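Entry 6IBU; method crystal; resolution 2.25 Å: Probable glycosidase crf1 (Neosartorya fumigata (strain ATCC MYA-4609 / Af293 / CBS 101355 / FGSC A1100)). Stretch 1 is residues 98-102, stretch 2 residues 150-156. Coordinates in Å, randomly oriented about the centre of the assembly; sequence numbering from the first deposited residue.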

# COMPACT_ATOMS: atom_id res chain seq x y z
N GLU A 98 5.46 -0.99 -7.32
CA GLU A 98 4.48 -0.51 -6.35
C GLU A 98 3.07 -0.67 -6.87
O GLU A 98 2.84 -0.40 -8.02
CB GLU A 98 4.76 0.96 -6.08
CG GLU A 98 4.35 1.37 -4.70
CD GLU A 98 3.26 2.42 -4.70
OE1 GLU A 98 3.46 3.47 -4.04
OE2 GLU A 98 2.23 2.22 -5.39
N VAL A 99 2.17 -1.08 -5.98
CA VAL A 99 0.71 -1.17 -6.21
C VAL A 99 0.06 -0.54 -4.99
O VAL A 99 0.47 -0.88 -3.86
CB VAL A 99 0.28 -2.63 -6.41
CG1 VAL A 99 -1.22 -2.74 -6.53
CG2 VAL A 99 0.98 -3.26 -7.60
N ASP A 100 -0.93 0.31 -5.18
CA ASP A 100 -1.54 0.97 -4.02
C ASP A 100 -3.01 1.30 -4.24
O ASP A 100 -3.51 1.29 -5.41
CB ASP A 100 -0.74 2.19 -3.58
CG ASP A 100 -0.80 3.36 -4.52
OD1 ASP A 100 -1.86 3.99 -4.59
OD2 ASP A 100 0.24 3.68 -5.16
N TRP A 101 -3.66 1.52 -3.10
CA TRP A 101 -4.98 2.16 -2.94
C TRP A 101 -4.75 3.51 -2.26
O TRP A 101 -3.90 3.57 -1.37
CB TRP A 101 -5.89 1.28 -2.07
CG TRP A 101 -6.19 -0.11 -2.53
CD1 TRP A 101 -5.60 -1.26 -2.11
CD2 TRP A 101 -7.29 -0.52 -3.36
NE1 TRP A 101 -6.19 -2.35 -2.68
CE2 TRP A 101 -7.25 -1.93 -3.44
CE3 TRP A 101 -8.26 0.16 -4.09
CZ2 TRP A 101 -8.17 -2.66 -4.20
CZ3 TRP A 101 -9.17 -0.55 -4.83
CH2 TRP A 101 -9.13 -1.94 -4.88
N GLU A 102 -5.43 4.57 -2.70
CA GLU A 102 -5.43 5.87 -1.98
C GLU A 102 -6.88 6.30 -1.78
O GLU A 102 -7.58 6.41 -2.76
CB GLU A 102 -4.67 6.94 -2.75
CG GLU A 102 -3.26 6.55 -3.16
CD GLU A 102 -2.30 6.39 -1.99
OE1 GLU A 102 -2.37 7.19 -1.04
OE2 GLU A 102 -1.50 5.45 -2.01
N ALA A 150 -0.80 -10.50 -14.22
CA ALA A 150 -1.74 -9.39 -13.97
C ALA A 150 -1.78 -8.99 -12.49
O ALA A 150 -1.68 -9.86 -11.62
CB ALA A 150 -3.13 -9.76 -14.41
N VAL A 151 -1.98 -7.71 -12.26
CA VAL A 151 -2.41 -7.15 -10.95
C VAL A 151 -3.91 -6.88 -11.04
O VAL A 151 -4.35 -6.19 -11.96
CB VAL A 151 -1.63 -5.88 -10.62
CG1 VAL A 151 -2.24 -5.15 -9.43
CG2 VAL A 151 -0.17 -6.21 -10.38
N THR A 152 -4.68 -7.38 -10.09
CA THR A 152 -6.13 -7.17 -10.05
C THR A 152 -6.46 -6.45 -8.75
O THR A 152 -6.01 -6.92 -7.71
CB THR A 152 -6.90 -8.48 -10.21
OG1 THR A 152 -6.43 -9.09 -11.41
CG2 THR A 152 -8.39 -8.26 -10.25
N TRP A 153 -7.18 -5.35 -8.83
CA TRP A 153 -7.72 -4.64 -7.65
C TRP A 153 -9.17 -5.09 -7.49
O TRP A 153 -9.88 -5.08 -8.47
CB TRP A 153 -7.69 -3.12 -7.84
CG TRP A 153 -6.36 -2.44 -7.79
CD1 TRP A 153 -5.86 -1.69 -6.76
CD2 TRP A 153 -5.38 -2.36 -8.84
NE1 TRP A 153 -4.64 -1.17 -7.11
CE2 TRP A 153 -4.32 -1.56 -8.37
CE3 TRP A 153 -5.29 -2.91 -10.12
CZ2 TRP A 153 -3.20 -1.29 -9.14
CZ3 TRP A 153 -4.18 -2.62 -10.89
CH2 TRP A 153 -3.15 -1.83 -10.40
N SER A 154 -9.58 -5.42 -6.28
CA SER A 154 -10.98 -5.78 -5.95
C SER A 154 -11.44 -5.03 -4.70
O SER A 154 -10.62 -4.82 -3.79
CB SER A 154 -11.10 -7.24 -5.73
OG SER A 154 -11.13 -7.88 -6.99
N ILE A 155 -12.72 -4.67 -4.68
CA ILE A 155 -13.37 -4.06 -3.48
C ILE A 155 -14.59 -4.92 -3.15
O ILE A 155 -15.46 -5.06 -4.03
CB ILE A 155 -13.76 -2.60 -3.74
CG1 ILE A 155 -12.54 -1.78 -4.18
CG2 ILE A 155 -14.45 -2.04 -2.51
CD1 ILE A 155 -12.81 -0.32 -4.40
N ASP A 156 -14.61 -5.49 -1.95
CA ASP A 156 -15.76 -6.32 -1.48
C ASP A 156 -16.02 -7.43 -2.49
O ASP A 156 -17.18 -7.72 -2.76
CB ASP A 156 -16.97 -5.42 -1.24
CG ASP A 156 -16.70 -4.30 -0.26
OD1 ASP A 156 -15.75 -4.44 0.56
OD2 ASP A 156 -17.44 -3.28 -0.32

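Two strands, 98-102 and 150-155, run in nearly the same direction (15° between their N-to-C directions) with axes 9.4 Å apart at closest approach, too far for backbone pairing, so side chains fill the gap and bury 325 Å² in all. Val99 lies nearest Val151 and Trp101 nearest Trp153, with CA-CA distances of 8.2 and 8.7 Å. Glu98 does not reach the second strand; its OE2 lies 2.5 Å from Asp100 OD2 within its own strand, a separation so short that one of the two acids probably carries a proton. Val99 (chi1 t) points toward the partner strand, and its CG1 meets two residues there: Val151 CG1 at 3.9 Å and Trp153 CZ2 at 3.6 Å. The CA-to-CB bond of Asp100 points away, yet its backbone contributes the one hydrogen bond of the contact: Trp153 NE1 donates to Asp100 O at 3.2 Å, with an N-H...O angle of 156°. The bond satisfies the indole's polar atom, while CZ2 of the same ring rests against the Val99 methyl. Trp101 (chi1 m) leaves its backbone sideways, but the end of its side chain comes nearer, and Trp101 has the largest area covered by the partner strand of any residue in stretch 1. The edge of Trp153 is directed at the face of Trp101, with planes at 87° and 4.7 Å between the centroid of the six-membered ring of Trp101 and that of the five-membered ring of Trp153. On that six-membered ring of Trp101, CH2 packs against Trp153 CB and against Ile155 CG1, each at 3.5 Å, while CZ2 lies 3.3 Å from Ser154 O. One tryptophan therefore spans three successive residues of the opposing strand. Glu102 makes no contact across the gap, and its OE1 is hydrogen-bonded elsewhere in the structure.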